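Local coordinates for protein quercetin 2,3-dioxygenase (Escherichia coli, PDB 1TQ5) that cleaves quercetin with molecular oxygen in vitro as a metal-dependent dioxygenase of the pirin family, although its physiological role is unknown, at residues T72-S78 with R100-P106; T23-A27 with L40-N44. All blocks are in the same frame, centred on the assembly; numbering follows the deposited sequence.

Contact 1 (T72-S78 with R100-P106). With CD (cadmium ion), chain B.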
ATOM      1  N   THR A  72     -11.284   1.949 -12.319  1.00 24.13           N
ATOM      2  CA  THR A  72     -12.202   2.057 -11.199  1.00 22.75           C
ATOM      3  C   THR A  72     -12.410   0.693 -10.553  1.00 20.53           C
ATOM      4  O   THR A  72     -12.351  -0.335 -11.223  1.00 18.74           O
ATOM      5  CB  THR A  72     -13.586   2.577 -11.668  1.00 24.73           C
ATOM      6  OG1 THR A  72     -13.421   3.775 -12.439  1.00 31.25           O
ATOM      7  CG2 THR A  72     -14.482   2.881 -10.466  1.00 24.65           C
ATOM      8  N   VAL A  73     -12.640   0.687  -9.245  1.00 20.61           N
ATOM      9  CA  VAL A  73     -12.901  -0.549  -8.529  1.00 22.10           C
ATOM     10  C   VAL A  73     -14.202  -0.392  -7.752  1.00 24.87           C
ATOM     11  O   VAL A  73     -14.478   0.669  -7.191  1.00 28.43           O
ATOM     12  CB  VAL A  73     -11.768  -0.908  -7.545  1.00 21.69           C
ATOM     13  CG1 VAL A  73     -11.654   0.147  -6.459  1.00 25.90           C
ATOM     14  CG2 VAL A  73     -12.035  -2.283  -6.939  1.00 21.96           C
ATOM     15  N   GLU A  74     -15.006  -1.449  -7.742  1.00 25.00           N
ATOM     16  CA  GLU A  74     -16.276  -1.451  -7.031  1.00 23.65           C
ATOM     17  C   GLU A  74     -16.167  -2.353  -5.799  1.00 23.25           C
ATOM     18  O   GLU A  74     -15.840  -3.537  -5.909  1.00 22.17           O
ATOM     19  CB  GLU A  74     -17.387  -1.965  -7.942  1.00 26.12           C
ATOM     20  CG  GLU A  74     -18.735  -2.123  -7.252  1.00 35.31           C
ATOM     21  CD  GLU A  74     -19.649  -0.933  -7.460  1.00 47.61           C
ATOM     22  OE1 GLU A  74     -19.953  -0.617  -8.631  1.00 52.51           O
ATOM     23  OE2 GLU A  74     -20.067  -0.319  -6.454  1.00 56.49           O
ATOM     24  N   HIS A  75     -16.444  -1.787  -4.631  1.00 22.04           N
ATOM     25  CA  HIS A  75     -16.376  -2.538  -3.388  1.00 23.83           C
ATOM     26  C   HIS A  75     -17.755  -2.921  -2.849  1.00 24.55           C
ATOM     27  O   HIS A  75     -18.708  -2.145  -2.939  1.00 22.07           O
ATOM     28  CB  HIS A  75     -15.613  -1.723  -2.339  1.00 22.10           C
ATOM     29  CG  HIS A  75     -15.740  -2.249  -0.945  1.00 27.91           C
ATOM     30  ND1 HIS A  75     -16.844  -2.007  -0.155  1.00 35.10           N
ATOM     31  CD2 HIS A  75     -14.899  -3.002  -0.195  1.00 28.96           C
ATOM     32  CE1 HIS A  75     -16.677  -2.585   1.022  1.00 29.12           C
ATOM     33  NE2 HIS A  75     -15.506  -3.196   1.022  1.00 34.52           N
ATOM     34  N   GLN A  76     -17.840  -4.128  -2.293  1.00 27.25           N
ATOM     35  CA  GLN A  76     -19.066  -4.649  -1.696  1.00 31.46           C
ATOM     36  C   GLN A  76     -18.657  -5.486  -0.484  1.00 33.80           C
ATOM     37  O   GLN A  76     -17.737  -6.302  -0.572  1.00 32.78           O
ATOM     38  CB  GLN A  76     -19.824  -5.515  -2.704  1.00 32.87           C
ATOM     39  CG  GLN A  76     -20.431  -4.728  -3.859  1.00 38.21           C
ATOM     40  CD  GLN A  76     -20.973  -5.619  -4.959  1.00 46.75           C
ATOM     41  OE1 GLN A  76     -21.844  -6.459  -4.727  1.00 48.27           O
ATOM     42  NE2 GLN A  76     -20.461  -5.437  -6.169  1.00 49.24           N
ATOM     43  N   ASP A  77     -19.325  -5.292   0.649  1.00 34.96           N
ATOM     44  CA  ASP A  77     -18.959  -6.056   1.836  1.00 37.05           C
ATOM     45  C   ASP A  77     -20.138  -6.609   2.621  1.00 38.72           C
ATOM     46  O   ASP A  77     -21.269  -6.144   2.471  1.00 36.33           O
ATOM     47  CB  ASP A  77     -18.084  -5.203   2.759  1.00 39.48           C
ATOM     48  CG  ASP A  77     -18.824  -4.005   3.332  1.00 41.89           C
ATOM     49  OD1 ASP A  77     -18.152  -3.079   3.833  1.00 42.81           O
ATOM     50  OD2 ASP A  77     -20.072  -3.992   3.290  1.00 49.69           O
ATOM     51  N   SER A  78     -19.855  -7.616   3.446  1.00 41.81           N
ATOM     52  CA  SER A  78     -20.853  -8.255   4.293  1.00 44.38           C
ATOM     53  C   SER A  78     -21.399  -7.173   5.213  1.00 44.49           C
ATOM     54  O   SER A  78     -21.123  -7.147   6.411  1.00 48.66           O
ATOM     55  CB  SER A  78     -20.206  -9.373   5.113  1.00 46.70           C
ATOM     56  OG  SER A  78     -21.156 -10.018   5.943  1.00 51.97           O
ATOM     57  N   ARG A 100     -16.804 -10.270   5.147  1.00 31.69           N
ATOM     58  CA  ARG A 100     -16.674 -10.807   3.800  1.00 30.65           C
ATOM     59  C   ARG A 100     -16.795  -9.653   2.815  1.00 28.92           C
ATOM     60  O   ARG A 100     -17.566  -8.718   3.035  1.00 26.75           O
ATOM     61  CB  ARG A 100     -17.772 -11.837   3.523  1.00 33.25           C
ATOM     62  CG  ARG A 100     -17.495 -13.216   4.100  1.00 38.69           C
ATOM     63  CD  ARG A 100     -18.708 -14.128   3.982  1.00 43.90           C
ATOM     64  NE  ARG A 100     -19.797 -13.704   4.859  1.00 51.56           N
ATOM     65  CZ  ARG A 100     -19.713 -13.647   6.186  1.00 57.21           C
ATOM     66  NH1 ARG A 100     -18.588 -13.990   6.802  1.00 60.02           N
ATOM     67  NH2 ARG A 100     -20.754 -13.240   6.900  1.00 56.45           N
ATOM     68  N   HIS A 101     -16.027  -9.698   1.734  1.00 27.20           N
ATOM     69  CA  HIS A 101     -16.119  -8.632   0.753  1.00 26.68           C
ATOM     70  C   HIS A 101     -15.695  -9.099  -0.622  1.00 26.62           C
ATOM     71  O   HIS A 101     -15.146 -10.188  -0.784  1.00 23.97           O
ATOM     72  CB  HIS A 101     -15.263  -7.426   1.165  1.00 25.70           C
ATOM     73  CG  HIS A 101     -13.796  -7.605   0.921  1.00 29.96           C
ATOM     74  ND1 HIS A 101     -12.985  -6.579   0.486  1.00 30.20           N
ATOM     75  CD2 HIS A 101     -12.993  -8.688   1.053  1.00 32.58           C
ATOM     76  CE1 HIS A 101     -11.747  -7.022   0.359  1.00 32.19           C
ATOM     77  NE2 HIS A 101     -11.724  -8.298   0.696  1.00 34.77           N
ATOM     78  N   SER A 102     -15.979  -8.269  -1.616  1.00 25.91           N
ATOM     79  CA  SER A 102     -15.606  -8.557  -2.988  1.00 27.28           C
ATOM     80  C   SER A 102     -15.209  -7.233  -3.620  1.00 25.59           C
ATOM     81  O   SER A 102     -15.637  -6.169  -3.170  1.00 27.83           O
ATOM     82  CB  SER A 102     -16.785  -9.161  -3.754  1.00 28.82           C
ATOM     83  OG  SER A 102     -17.787  -8.190  -3.978  1.00 36.65           O
ATOM     84  N   GLU A 103     -14.378  -7.310  -4.651  1.00 25.83           N
ATOM     85  CA  GLU A 103     -13.905  -6.138  -5.382  1.00 28.42           C
ATOM     86  C   GLU A 103     -13.830  -6.510  -6.849  1.00 27.09           C
ATOM     87  O   GLU A 103     -13.202  -7.504  -7.203  1.00 29.12           O
ATOM     88  CB  GLU A 103     -12.503  -5.726  -4.921  1.00 28.31           C
ATOM     89  CG  GLU A 103     -12.463  -4.603  -3.907  1.00 39.28           C
ATOM     90  CD  GLU A 103     -12.300  -5.108  -2.494  1.00 48.97           C
ATOM     91  OE1 GLU A 103     -11.436  -5.988  -2.286  1.00 50.78           O
ATOM     92  OE2 GLU A 103     -13.019  -4.619  -1.596  1.00 47.79           O
ATOM     93  N   TYR A 104     -14.456  -5.716  -7.705  1.00 25.89           N
ATOM     94  CA  TYR A 104     -14.416  -6.014  -9.124  1.00 24.57           C
ATOM     95  C   TYR A 104     -14.254  -4.758  -9.964  1.00 22.34           C
ATOM     96  O   TYR A 104     -14.392  -3.637  -9.474  1.00 19.97           O
ATOM     97  CB  TYR A 104     -15.681  -6.782  -9.537  1.00 27.19           C
ATOM     98  CG  TYR A 104     -16.931  -5.942  -9.589  1.00 27.77           C
ATOM     99  CD1 TYR A 104     -17.247  -5.202 -10.726  1.00 34.48           C
ATOM    100  CD2 TYR A 104     -17.787  -5.864  -8.493  1.00 32.74           C
ATOM    101  CE1 TYR A 104     -18.384  -4.403 -10.771  1.00 39.11           C
ATOM    102  CE2 TYR A 104     -18.926  -5.067  -8.526  1.00 34.69           C
ATOM    103  CZ  TYR A 104     -19.217  -4.337  -9.668  1.00 41.21           C
ATOM    104  OH  TYR A 104     -20.330  -3.524  -9.703  1.00 47.10           O
ATOM    105  N   ASN A 105     -13.930  -4.964 -11.230  1.00 21.88           N
ATOM    106  CA  ASN A 105     -13.753  -3.879 -12.177  1.00 22.44           C
ATOM    107  C   ASN A 105     -15.103  -3.678 -12.850  1.00 25.48           C
ATOM    108  O   ASN A 105     -15.540  -4.517 -13.632  1.00 24.12           O
ATOM    109  CB  ASN A 105     -12.705  -4.272 -13.212  1.00 21.11           C
ATOM    110  CG  ASN A 105     -12.450  -3.182 -14.224  1.00 22.60           C
ATOM    111  OD1 ASN A 105     -13.117  -2.147 -14.228  1.00 18.60           O
ATOM    112  ND2 ASN A 105     -11.483  -3.409 -15.095  1.00 15.91           N
ATOM    113  N   PRO A 106     -15.795  -2.570 -12.538  1.00 28.20           N
ATOM    114  CA  PRO A 106     -17.110  -2.285 -13.130  1.00 32.09           C
ATOM    115  C   PRO A 106     -17.069  -1.911 -14.612  1.00 33.17           C
ATOM    116  O   PRO A 106     -18.073  -2.013 -15.320  1.00 33.59           O
ATOM    117  CB  PRO A 106     -17.636  -1.148 -12.260  1.00 33.47           C
ATOM    118  CG  PRO A 106     -16.379  -0.404 -11.905  1.00 30.72           C
ATOM    119  CD  PRO A 106     -15.433  -1.538 -11.548  1.00 30.25           C
TER
HETATM  120 CD    CD B1000      -9.723  -9.851   0.222  1.00 38.71          CD
HETATM  121  O   HOH W   1     -11.594   0.141 -14.459  1.00 29.66           O
HETATM  122  O   HOH W   2     -22.190  -1.710 -10.016  1.00 38.14           O
HETATM  123  O   HOH W   3      -7.796 -11.673  -0.087  1.00 30.95           O
HETATM  124  O   HOH W   4      -7.864  -8.209  -0.264  1.00 21.64           O

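Contact 2 (T23-A27 with L40-N44)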
ATOM      1  N   THR A  23       4.887  -8.341  -3.279  1.00 15.65           N
ATOM      2  CA  THR A  23       6.100  -7.820  -2.672  1.00 15.89           C
ATOM      3  C   THR A  23       6.596  -8.757  -1.570  1.00 16.97           C
ATOM      4  O   THR A  23       7.804  -8.908  -1.382  1.00 18.43           O
ATOM      5  CB  THR A  23       5.873  -6.424  -2.081  1.00 16.95           C
ATOM      6  OG1 THR A  23       5.645  -5.490  -3.145  1.00 14.27           O
ATOM      7  CG2 THR A  23       7.081  -5.985  -1.268  1.00 18.78           C
ATOM      8  N   PHE A  24       5.659  -9.372  -0.846  1.00 16.11           N
ATOM      9  CA  PHE A  24       5.980 -10.291   0.251  1.00 18.50           C
ATOM     10  C   PHE A  24       5.294 -11.632   0.032  1.00 20.00           C
ATOM     11  O   PHE A  24       4.352 -11.739  -0.760  1.00 19.81           O
ATOM     12  CB  PHE A  24       5.478  -9.751   1.599  1.00 18.18           C
ATOM     13  CG  PHE A  24       5.966  -8.373   1.934  1.00 17.68           C
ATOM     14  CD1 PHE A  24       7.285  -8.159   2.307  1.00 16.43           C
ATOM     15  CD2 PHE A  24       5.105  -7.284   1.857  1.00 19.25           C
ATOM     16  CE1 PHE A  24       7.747  -6.884   2.597  1.00 16.46           C
ATOM     17  CE2 PHE A  24       5.556  -6.003   2.143  1.00 21.06           C
ATOM     18  CZ  PHE A  24       6.883  -5.803   2.513  1.00 21.81           C
ATOM     19  N   SER A  25       5.765 -12.645   0.760  1.00 23.81           N
ATOM     20  CA  SER A  25       5.187 -13.980   0.688  1.00 24.46           C
ATOM     21  C   SER A  25       3.669 -13.826   0.747  1.00 23.69           C
ATOM     22  O   SER A  25       3.136 -13.160   1.643  1.00 25.94           O
ATOM     23  CB  SER A  25       5.660 -14.828   1.873  1.00 27.06           C
ATOM     24  OG  SER A  25       7.073 -14.849   1.952  1.00 27.23           O
ATOM     25  N   PHE A  26       2.979 -14.428  -0.211  1.00 27.39           N
ATOM     26  CA  PHE A  26       1.525 -14.346  -0.272  1.00 28.77           C
ATOM     27  C   PHE A  26       0.944 -15.668  -0.759  1.00 30.63           C
ATOM     28  O   PHE A  26       1.407 -16.230  -1.751  1.00 28.70           O
ATOM     29  CB  PHE A  26       1.101 -13.234  -1.233  1.00 29.49           C
ATOM     30  CG  PHE A  26      -0.362 -12.899  -1.166  1.00 24.74           C
ATOM     31  CD1 PHE A  26      -0.869 -12.151  -0.109  1.00 23.30           C
ATOM     32  CD2 PHE A  26      -1.238 -13.330  -2.155  1.00 28.31           C
ATOM     33  CE1 PHE A  26      -2.228 -11.838  -0.042  1.00 25.25           C
ATOM     34  CE2 PHE A  26      -2.602 -13.022  -2.095  1.00 24.58           C
ATOM     35  CZ  PHE A  26      -3.093 -12.276  -1.035  1.00 23.91           C
ATOM     36  N   ALA A  27      -0.072 -16.158  -0.060  1.00 35.52           N
ATOM     37  CA  ALA A  27      -0.718 -17.411  -0.437  1.00 36.99           C
ATOM     38  C   ALA A  27       0.322 -18.506  -0.653  1.00 38.54           C
ATOM     39  O   ALA A  27       0.984 -18.931   0.292  1.00 40.63           O
ATOM     40  CB  ALA A  27      -1.540 -17.208  -1.702  1.00 37.81           C
ATOM     41  N   LEU A  40       3.574  -4.193   8.155  1.00 25.24           N
ATOM     42  CA  LEU A  40       3.242  -4.275   6.732  1.00 23.12           C
ATOM     43  C   LEU A  40       3.392  -5.727   6.298  1.00 21.67           C
ATOM     44  O   LEU A  40       4.501  -6.252   6.213  1.00 22.01           O
ATOM     45  CB  LEU A  40       4.177  -3.376   5.921  1.00 22.85           C
ATOM     46  CG  LEU A  40       3.866  -3.223   4.432  1.00 22.13           C
ATOM     47  CD1 LEU A  40       2.429  -2.745   4.247  1.00 20.46           C
ATOM     48  CD2 LEU A  40       4.852  -2.247   3.814  1.00 23.71           C
ATOM     49  N   ARG A  41       2.269  -6.376   6.021  1.00 18.05           N
ATOM     50  CA  ARG A  41       2.291  -7.779   5.653  1.00 22.11           C
ATOM     51  C   ARG A  41       2.124  -8.090   4.171  1.00 20.35           C
ATOM     52  O   ARG A  41       2.703  -9.053   3.672  1.00 20.71           O
ATOM     53  CB  ARG A  41       1.214  -8.531   6.448  1.00 22.52           C
ATOM     54  CG  ARG A  41       1.419  -8.514   7.968  1.00 33.71           C
ATOM     55  CD  ARG A  41       2.811  -9.004   8.338  1.00 42.84           C
ATOM     56  NE  ARG A  41       2.967  -9.223   9.770  1.00 56.24           N
ATOM     57  CZ  ARG A  41       2.349 -10.183  10.455  1.00 63.17           C
ATOM     58  NH1 ARG A  41       1.525 -11.021   9.837  1.00 64.34           N
ATOM     59  NH2 ARG A  41       2.555 -10.307  11.760  1.00 61.82           N
ATOM     60  N   VAL A  42       1.344  -7.278   3.468  1.00 19.36           N
ATOM     61  CA  VAL A  42       1.090  -7.525   2.052  1.00 16.07           C
ATOM     62  C   VAL A  42       1.078  -6.267   1.173  1.00 17.14           C
ATOM     63  O   VAL A  42       0.568  -5.218   1.570  1.00 14.56           O
ATOM     64  CB  VAL A  42      -0.283  -8.224   1.870  1.00 18.61           C
ATOM     65  CG1 VAL A  42      -0.531  -8.542   0.408  1.00 21.28           C
ATOM     66  CG2 VAL A  42      -0.348  -9.495   2.713  1.00 17.53           C
ATOM     67  N   ILE A  43       1.675  -6.387  -0.011  1.00 18.80           N
ATOM     68  CA  ILE A  43       1.673  -5.327  -1.016  1.00 17.57           C
ATOM     69  C   ILE A  43       1.537  -6.056  -2.336  1.00 16.33           C
ATOM     70  O   ILE A  43       2.507  -6.617  -2.866  1.00 16.25           O
ATOM     71  CB  ILE A  43       2.971  -4.481  -1.078  1.00 19.85           C
ATOM     72  CG1 ILE A  43       3.019  -3.475   0.068  1.00 19.23           C
ATOM     73  CG2 ILE A  43       2.997  -3.678  -2.387  1.00 21.53           C
ATOM     74  CD1 ILE A  43       3.148  -4.094   1.409  1.00 32.59           C
ATOM     75  N   ASN A  44       0.317  -6.081  -2.851  1.00 15.75           N
ATOM     76  CA  ASN A  44       0.063  -6.731  -4.110  1.00 14.65           C
ATOM     77  C   ASN A  44      -0.247  -5.678  -5.161  1.00 19.09           C
ATOM     78  O   ASN A  44      -1.080  -4.794  -4.957  1.00 17.91           O
ATOM     79  CB  ASN A  44      -1.096  -7.722  -3.988  1.00 17.92           C
ATOM     80  CG  ASN A  44      -0.729  -8.953  -3.179  1.00 18.51           C
ATOM     81  OD1 ASN A  44       0.451  -9.277  -3.031  1.00 20.60           O
ATOM     82  ND2 ASN A  44      -1.737  -9.652  -2.664  1.00 23.96           N
TER
HETATM   83  O   HOH W   5       4.068  -5.392  -5.318  1.00 16.91           O
HETATM   84  O   HOH W   6       2.792  -9.066  -0.878  1.00 16.75           O

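Contact 1 (T72-S78 with R100-P106)
Glu74 O draws two donors from the facing strand, Tyr104 N at 3.1 Å and, more weakly, the CA-H of Glu103, whose CA lies 3.3 Å from that oxygen. The ladder runs on antiparallel through the Gln76-Ser102 pair, where Ser102 N reaches Gln76 O at 2.8 Å, to Ser78 N on Arg100 O. On the face that carries Glu74 and Tyr104, the tyrosine CG sits between its own N and carbonyl carbon (chi1 73°), laying the ring back against the partner strand. Glu74 CB then lies over that ring, 3.7 Å from its centroid, a CH-pi contact. A flexible, amphipathic glutamate suits this partly exposed face of the sheet: its CB lies on the aromatic ring, while Glu74 OE1 accepts from a water 2.8 Å away that also meets Tyr104 OH. The other face carries His75, Glu103 and His101, the cupin metal-binding side. His101 NE2 binds cadmium at 2.6 Å together with His59 and two waters; Glu103 is probably also a ligand of the native metal, as in relatives. Toward the start of strand 72-77, Val73 CG2 packs on Glu103 CG at 3.8 Å. Strand 82-86 flanks 72-77 and strand 53-59 flanks 99-104, while Gln91 and Met93 of strand 90-94 meet the histidine-bearing face, where Tyr130 stacks on His75.

Contact 2 (T23-A27 with L40-N44)
Thr23 N donates to Ile43 O at 3.0 Å and nearly straight (162°), fastening the loop that follows strand 18-22 to a strand of the N-terminal cupin barrel. A classic beta bulge interrupts that strand, with Arg41 and Val42 both set opposite Trp118 of strand 112-119. The tight part of the contact is built round Phe24. Its CG stands anti to the carbonyl carbon (chi1 -55°), which swings the ring across the strand, over toward the Leu40 side chain. Thr23 CG2 covers one face from 3.7 Å above the plane, over the ring centre; Leu40 O lies farther off, above the opposite face and toward the rim. Phe24 CE2 comes within 4.0 Å of Leu40 CG. A large flat residue suits this buried place, since it also meets Trp184 of the C-terminal cupin domain, which places this ring at the meeting of the two cupin domains. The Asn44 amide also packs closely, standing almost upright over the centre of the Phe26 ring (planes 87° apart), a polar group resting on an aromatic face. The more open side is that of Ser25, which turns from the strand, and of the partly exposed Phe26, which crosses Val42 at about a right angle, its CD1 3.7 Å from Val42 CG1. Two waters supplement the single direct backbone bond. One links Thr23 OG1 to Ile43 O, a use for a hydroxyl beside a methyl; another accepts from both Phe24 N at 2.9 Å and Ile43 N at 3.0 Å.

In the fold
Both contacts belong to the N-terminal cupin domain, with centres about 20 Å apart and no atoms touching. Contact 1 is peripheral and partly buried, a regular strand pair whose two faces differ: one is amphipathic and watered, the other supplies His101, and probably Glu103, to the metal site. Contact 2 lies nearer the centre of the chain and is buried, with a loop laid across a bulged strand at 87°, so aromatic packing and bridging waters replace a ladder of direct backbone bonds. They hold different strands, in separate sheets of the same domain. The metal site lies between them: 100-106 contributes a ligand, while in 23-27 the Phe26 side chain comes about 7 Å from that of His59.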